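Local atomic coordinates of uncharacterized protein (Desulfotomaculum acetoxidans, PDB entry 3U4Y), a protein that is of unknown function but belongs to the lactonase-like seven-bladed beta-propeller family, whose circular fold often frames a binding or catalytic site. Residues V43-I47 with M86-I91; T219-T225 with L238-D244. One frame throughout, in Å; residues are numbered along the deposited sequence.

Contact 1 of 2, residues V43-I47 with M86-I91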
loop_
_atom_site.group_PDB
_atom_site.type_symbol
_atom_site.label_atom_id
_atom_site.label_comp_id
_atom_site.label_asym_id
_atom_site.label_seq_id
_atom_site.Cartn_x
_atom_site.Cartn_y
_atom_site.Cartn_z
ATOM N N VAL A 43 -2.841 10.962 3.145
ATOM C CA VAL A 43 -2.903 10.081 1.984
ATOM C C VAL A 43 -2.915 8.595 2.364
ATOM O O VAL A 43 -3.963 7.963 2.319
ATOM C CB VAL A 43 -1.786 10.389 0.941
ATOM C CG1 VAL A 43 -1.977 9.549 -0.297
ATOM C CG2 VAL A 43 -1.787 11.876 0.562
ATOM N N ASP A 44 -1.763 8.046 2.743
ATOM C CA ASP A 44 -1.645 6.600 3.001
ATOM C C ASP A 44 -1.134 6.309 4.419
ATOM O O ASP A 44 -0.736 7.231 5.135
ATOM C CB ASP A 44 -0.735 5.929 1.946
ATOM C CG ASP A 44 -0.974 4.422 1.818
ATOM O OD1 ASP A 44 0.002 3.667 1.566
ATOM O OD2 ASP A 44 -2.141 3.992 1.956
ATOM N N THR A 45 -1.166 5.029 4.810
ATOM C CA THR A 45 -0.657 4.550 6.104
ATOM C C THR A 45 0.071 3.234 5.979
ATOM O O THR A 45 -0.253 2.393 5.134
ATOM C CB THR A 45 -1.777 4.241 7.121
ATOM O OG1 THR A 45 -2.971 3.848 6.434
ATOM C CG2 THR A 45 -2.061 5.411 7.986
ATOM N N ALA A 46 1.035 3.042 6.865
ATOM C CA ALA A 46 1.638 1.735 7.072
ATOM C C ALA A 46 1.459 1.404 8.536
ATOM O O ALA A 46 1.106 2.275 9.315
ATOM C CB ALA A 46 3.097 1.751 6.705
ATOM N N ILE A 47 1.668 0.138 8.883
ATOM C CA ILE A 47 1.629 -0.339 10.264
ATOM C C ILE A 47 2.817 -1.257 10.485
ATOM O O ILE A 47 3.417 -1.753 9.541
ATOM C CB ILE A 47 0.318 -1.074 10.587
ATOM C CG1 ILE A 47 0.076 -1.101 12.080
ATOM C CG2 ILE A 47 0.350 -2.474 10.065
ATOM C CD1 ILE A 47 -1.330 -1.467 12.422
HETATM N N MSE A 86 4.365 13.679 -0.037
HETATM C CA MSE A 86 4.392 12.259 0.288
HETATM C C MSE A 86 3.085 11.555 -0.045
HETATM O O MSE A 86 2.020 12.160 0.070
HETATM C CB MSE A 86 4.618 12.090 1.784
HETATM C CG MSE A 86 6.008 12.389 2.247
HETATM SE SE MSE A 86 6.000 12.705 4.158
HETATM C CE MSE A 86 7.586 13.843 4.239
ATOM N N ALA A 87 3.151 10.276 -0.428
ATOM C CA ALA A 87 1.922 9.508 -0.625
ATOM C C ALA A 87 2.025 8.029 -0.215
ATOM O O ALA A 87 1.821 7.722 0.950
ATOM C CB ALA A 87 1.371 9.679 -2.045
ATOM N N ASP A 88 2.310 7.106 -1.134
ATOM C CA ASP A 88 2.408 5.703 -0.717
ATOM C C ASP A 88 3.538 5.597 0.315
ATOM O O ASP A 88 4.515 6.361 0.263
ATOM C CB ASP A 88 2.594 4.720 -1.911
ATOM C CG ASP A 88 2.123 3.265 -1.589
ATOM O OD1 ASP A 88 1.577 3.016 -0.488
ATOM O OD2 ASP A 88 2.285 2.362 -2.447
ATOM N N VAL A 89 3.368 4.691 1.282
ATOM C CA VAL A 89 4.429 4.350 2.225
ATOM C C VAL A 89 4.541 2.873 2.399
ATOM O O VAL A 89 3.540 2.161 2.430
ATOM C CB VAL A 89 4.150 4.839 3.652
ATOM C CG1 VAL A 89 5.186 5.839 4.072
ATOM C CG2 VAL A 89 2.733 5.365 3.782
ATOM N N ASP A 90 5.775 2.429 2.556
ATOM C CA ASP A 90 6.040 1.096 3.059
ATOM C C ASP A 90 7.063 1.199 4.164
ATOM O O ASP A 90 7.814 2.166 4.227
ATOM C CB ASP A 90 6.559 0.169 1.962
ATOM C CG ASP A 90 6.018 -1.245 2.099
ATOM O OD1 ASP A 90 5.006 -1.422 2.823
ATOM O OD2 ASP A 90 6.596 -2.174 1.483
ATOM N N ILE A 91 7.072 0.201 5.038
ATOM C CA ILE A 91 8.073 0.086 6.083
ATOM C C ILE A 91 9.003 -1.052 5.718
ATOM O O ILE A 91 8.575 -2.025 5.096
ATOM C CB ILE A 91 7.432 -0.249 7.416
ATOM C CG1 ILE A 91 5.981 0.232 7.419
ATOM C CG2 ILE A 91 8.252 0.339 8.535
ATOM C CD1 ILE A 91 5.608 1.149 8.559
#

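Contact 2 of 2, residues T219-T225 with L238-D244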
loop_
_atom_site.group_PDB
_atom_site.type_symbol
_atom_site.label_atom_id
_atom_site.label_comp_id
_atom_site.label_asym_id
_atom_site.label_seq_id
_atom_site.Cartn_x
_atom_site.Cartn_y
_atom_site.Cartn_z
ATOM N N THR A 219 -7.261 -8.352 -16.278
ATOM C CA THR A 219 -8.240 -8.178 -15.219
ATOM C C THR A 219 -9.420 -7.360 -15.716
ATOM O O THR A 219 -9.406 -6.838 -16.838
ATOM C CB THR A 219 -7.652 -7.383 -14.075
ATOM O OG1 THR A 219 -7.628 -6.005 -14.447
ATOM C CG2 THR A 219 -6.249 -7.824 -13.807
ATOM N N ASN A 220 -10.435 -7.234 -14.870
ATOM C CA ASN A 220 -11.546 -6.356 -15.173
ATOM C C ASN A 220 -11.081 -4.913 -15.239
ATOM O O ASN A 220 -9.937 -4.588 -14.917
ATOM C CB ASN A 220 -12.631 -6.483 -14.117
ATOM C CG ASN A 220 -13.344 -7.801 -14.174
ATOM O OD1 ASN A 220 -13.176 -8.640 -13.294
ATOM N ND2 ASN A 220 -14.154 -7.995 -15.204
ATOM N N ASN A 221 -11.986 -4.032 -15.618
ATOM C CA ASN A 221 -11.594 -2.652 -15.813
ATOM C C ASN A 221 -10.947 -1.985 -14.603
ATOM O O ASN A 221 -11.564 -1.853 -13.539
ATOM C CB ASN A 221 -12.779 -1.821 -16.289
ATOM C CG ASN A 221 -12.350 -0.516 -16.900
ATOM O OD1 ASN A 221 -11.220 -0.383 -17.397
ATOM N ND2 ASN A 221 -13.244 0.464 -16.868
ATOM N N LEU A 222 -9.691 -1.589 -14.792
ATOM C CA LEU A 222 -9.062 -0.573 -13.969
ATOM C C LEU A 222 -8.593 -1.090 -12.612
ATOM O O LEU A 222 -9.180 -0.767 -11.586
ATOM C CB LEU A 222 -10.026 0.598 -13.808
ATOM C CG LEU A 222 -9.537 1.964 -14.309
ATOM C CD1 LEU A 222 -8.913 1.860 -15.691
ATOM C CD2 LEU A 222 -10.668 2.950 -14.318
ATOM N N PRO A 223 -7.518 -1.895 -12.615
ATOM C CA PRO A 223 -6.987 -2.524 -11.401
ATOM C C PRO A 223 -6.204 -1.566 -10.497
ATOM O O PRO A 223 -5.247 -0.926 -10.933
ATOM C CB PRO A 223 -6.061 -3.605 -11.958
ATOM C CG PRO A 223 -5.639 -3.086 -13.308
ATOM C CD PRO A 223 -6.840 -2.381 -13.836
ATOM N N GLY A 224 -6.593 -1.495 -9.227
ATOM C CA GLY A 224 -5.965 -0.571 -8.306
ATOM C C GLY A 224 -4.918 -1.163 -7.382
ATOM O O GLY A 224 -3.736 -0.824 -7.460
ATOM N N THR A 225 -5.349 -2.043 -6.491
ATOM C CA THR A 225 -4.469 -2.500 -5.427
ATOM C C THR A 225 -4.450 -4.020 -5.320
ATOM O O THR A 225 -5.469 -4.685 -5.514
ATOM C CB THR A 225 -4.798 -1.797 -4.054
ATOM O OG1 THR A 225 -5.394 -2.724 -3.135
ATOM C CG2 THR A 225 -5.722 -0.566 -4.265
ATOM N N LEU A 238 -8.202 -5.152 -6.605
ATOM C CA LEU A 238 -9.310 -4.193 -6.534
ATOM C C LEU A 238 -9.534 -3.445 -7.851
ATOM O O LEU A 238 -8.625 -2.839 -8.416
ATOM C CB LEU A 238 -9.099 -3.211 -5.373
ATOM C CG LEU A 238 -10.100 -2.084 -5.079
ATOM C CD1 LEU A 238 -11.514 -2.586 -4.823
ATOM C CD2 LEU A 238 -9.602 -1.276 -3.903
ATOM N N THR A 239 -10.773 -3.487 -8.314
ATOM C CA THR A 239 -11.141 -2.989 -9.624
ATOM C C THR A 239 -12.208 -1.900 -9.513
ATOM O O THR A 239 -12.806 -1.701 -8.462
ATOM C CB THR A 239 -11.617 -4.184 -10.483
ATOM O OG1 THR A 239 -10.458 -4.870 -10.974
ATOM C CG2 THR A 239 -12.566 -3.772 -11.653
ATOM N N GLU A 240 -12.436 -1.185 -10.601
ATOM C CA GLU A 240 -13.519 -0.234 -10.654
ATOM C C GLU A 240 -14.806 -0.856 -10.134
ATOM O O GLU A 240 -15.519 -0.238 -9.365
ATOM C CB GLU A 240 -13.706 0.228 -12.088
ATOM C CG GLU A 240 -14.816 1.228 -12.292
ATOM C CD GLU A 240 -14.956 1.615 -13.749
ATOM O OE1 GLU A 240 -14.717 0.748 -14.623
ATOM O OE2 GLU A 240 -15.298 2.785 -14.021
ATOM N N SER A 241 -15.102 -2.086 -10.545
ATOM C CA SER A 241 -16.399 -2.704 -10.250
ATOM C C SER A 241 -16.302 -3.991 -9.450
ATOM O O SER A 241 -17.268 -4.406 -8.796
ATOM C CB SER A 241 -17.158 -2.983 -11.541
ATOM O OG SER A 241 -17.634 -1.772 -12.115
ATOM N N THR A 242 -15.139 -4.627 -9.501
ATOM C CA THR A 242 -14.999 -5.935 -8.895
ATOM C C THR A 242 -13.752 -6.111 -8.056
ATOM O O THR A 242 -12.770 -5.377 -8.190
ATOM C CB THR A 242 -14.955 -7.032 -9.974
ATOM O OG1 THR A 242 -13.824 -6.821 -10.827
ATOM C CG2 THR A 242 -16.209 -7.013 -10.811
ATOM N N VAL A 243 -13.810 -7.112 -7.186
ATOM C CA VAL A 243 -12.606 -7.775 -6.726
ATOM C C VAL A 243 -12.414 -8.978 -7.619
ATOM O O VAL A 243 -13.370 -9.672 -7.937
ATOM C CB VAL A 243 -12.740 -8.311 -5.328
ATOM C CG1 VAL A 243 -11.388 -8.863 -4.867
ATOM C CG2 VAL A 243 -13.240 -7.230 -4.418
ATOM N N ASP A 244 -11.181 -9.197 -8.040
ATOM C CA ASP A 244 -10.807 -10.389 -8.777
ATOM C C ASP A 244 -9.914 -11.233 -7.900
ATOM O O ASP A 244 -8.996 -10.721 -7.267
ATOM C CB ASP A 244 -10.054 -10.017 -10.057
ATOM C CG ASP A 244 -10.933 -9.304 -11.030
ATOM O OD1 ASP A 244 -12.160 -9.390 -10.857
ATOM O OD2 ASP A 244 -10.420 -8.649 -11.949
#

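Contact 1 of 2, residues V43-I47 with M86-I91
Neighbouring blades of a beta-propeller meet by packing rather than by sharing a sheet, and the innermost strands of two successive blades illustrate the rule here. Strands 42-47 and 89-91 each open a four-stranded antiparallel sheet and run almost parallel, at 10° with their axes 6.2 Å apart. At this spacing, wider than that of paired strands, no clear hydrogen bond joins the two segments; strand 42-47 pairs instead with strand 53-58 of its own sheet, as Ala46 does with Val55.

The interface is therefore built mainly from small apolar groups. Val43 CG1 lies 3.8 Å from Ala87 CB at one end. In the middle, Val89 points across at the backbone of the facing strand, its CG2 lying 4.0 Å from Thr45 N, while Ala46 CB sits 4.5 Å from Val89 CB. The CA-to-CB bond of Ile91 also points toward segment 43-47.

Polar contacts gather around Asp44 and Asp88. Two carboxylate oxygens, Asp44 OD1 and Asp88 OD1, approach to 2.7 Å. Asp88 OD1 also receives a weak hydrogen bond from Val89 N (3.0 Å), whereas its OD2 is bound by Ile133 N of the following blade, as Asp90 OD2 is by Ile135 N. Thr57 OG1, on strand 53-58, hydrogen-bonds to both Asp44 N and Ala87 O and so ties the two segments together indirectly.

The chemistry thus divides the work: short aliphatic side chains fill the wedge between blades near the propeller axis, while the Thr57 hydroxyl and the carboxylates of Asp88 and Asp90 make hydrogen bonds between blades.

Contact 2 of 2, residues T219-T225 with L238-D244
How a propeller chain enters a new blade is well illustrated by loop 219-225, which leaves the outermost strand of one blade and leads into strand 226-228, the innermost of the next. Leu238, on the second strand of the new blade, faces two residues of the loop: Leu238 N donates to Thr225 O (3.0 Å) and Leu238 O accepts from Gly224 N (2.6 Å), two residues opposite one as in a beta bulge. Pro223 CA adds a CA-H...O contact to Leu238 O at 3.4 Å. Thr239 continues in the same style, its CA 3.6 Å from Leu222 O, before the chain turns. Glu240 N donates to Asn221 O (3.1 Å), although the modelled position of that oxygen is less certain, and Glu240 OE1 receives a weak hydrogen bond from Asn221 ND2 (2.7 Å). Thr242 opens the third strand with its CA-to-CB bond directed toward the loop. Asp244, two residues on, accepts a nearly straight hydrogen bond from Asn220 N to its OD2 (3.2 Å, 172°). Main-chain groups supply most of these bonds, so the irregular loop is held against the hairpin largely by backbone pairing, with the buried Asp244 carboxylate accepting from the backbone amide of Asn220.

The two contacts represent different joints of one propeller: contact 1 packs the inner strands of adjacent blades, its centre 7 Å from that of the chain, whereas contact 2 fastens an interblade connection to the hairpin of a later blade, 15 Å out. Their centres are 21 Å apart and their nearest atoms about 8 Å, so they do not touch. The loop before strand 278-280 nevertheless reaches both, with Ala275 against Asp44 and Asn276 against Thr225. No active site is established. A Tris molecule, probably from the crystallisation liquor, lies about 4 Å from the side chain of Asn220 in contact 2 and may mark a pocket there.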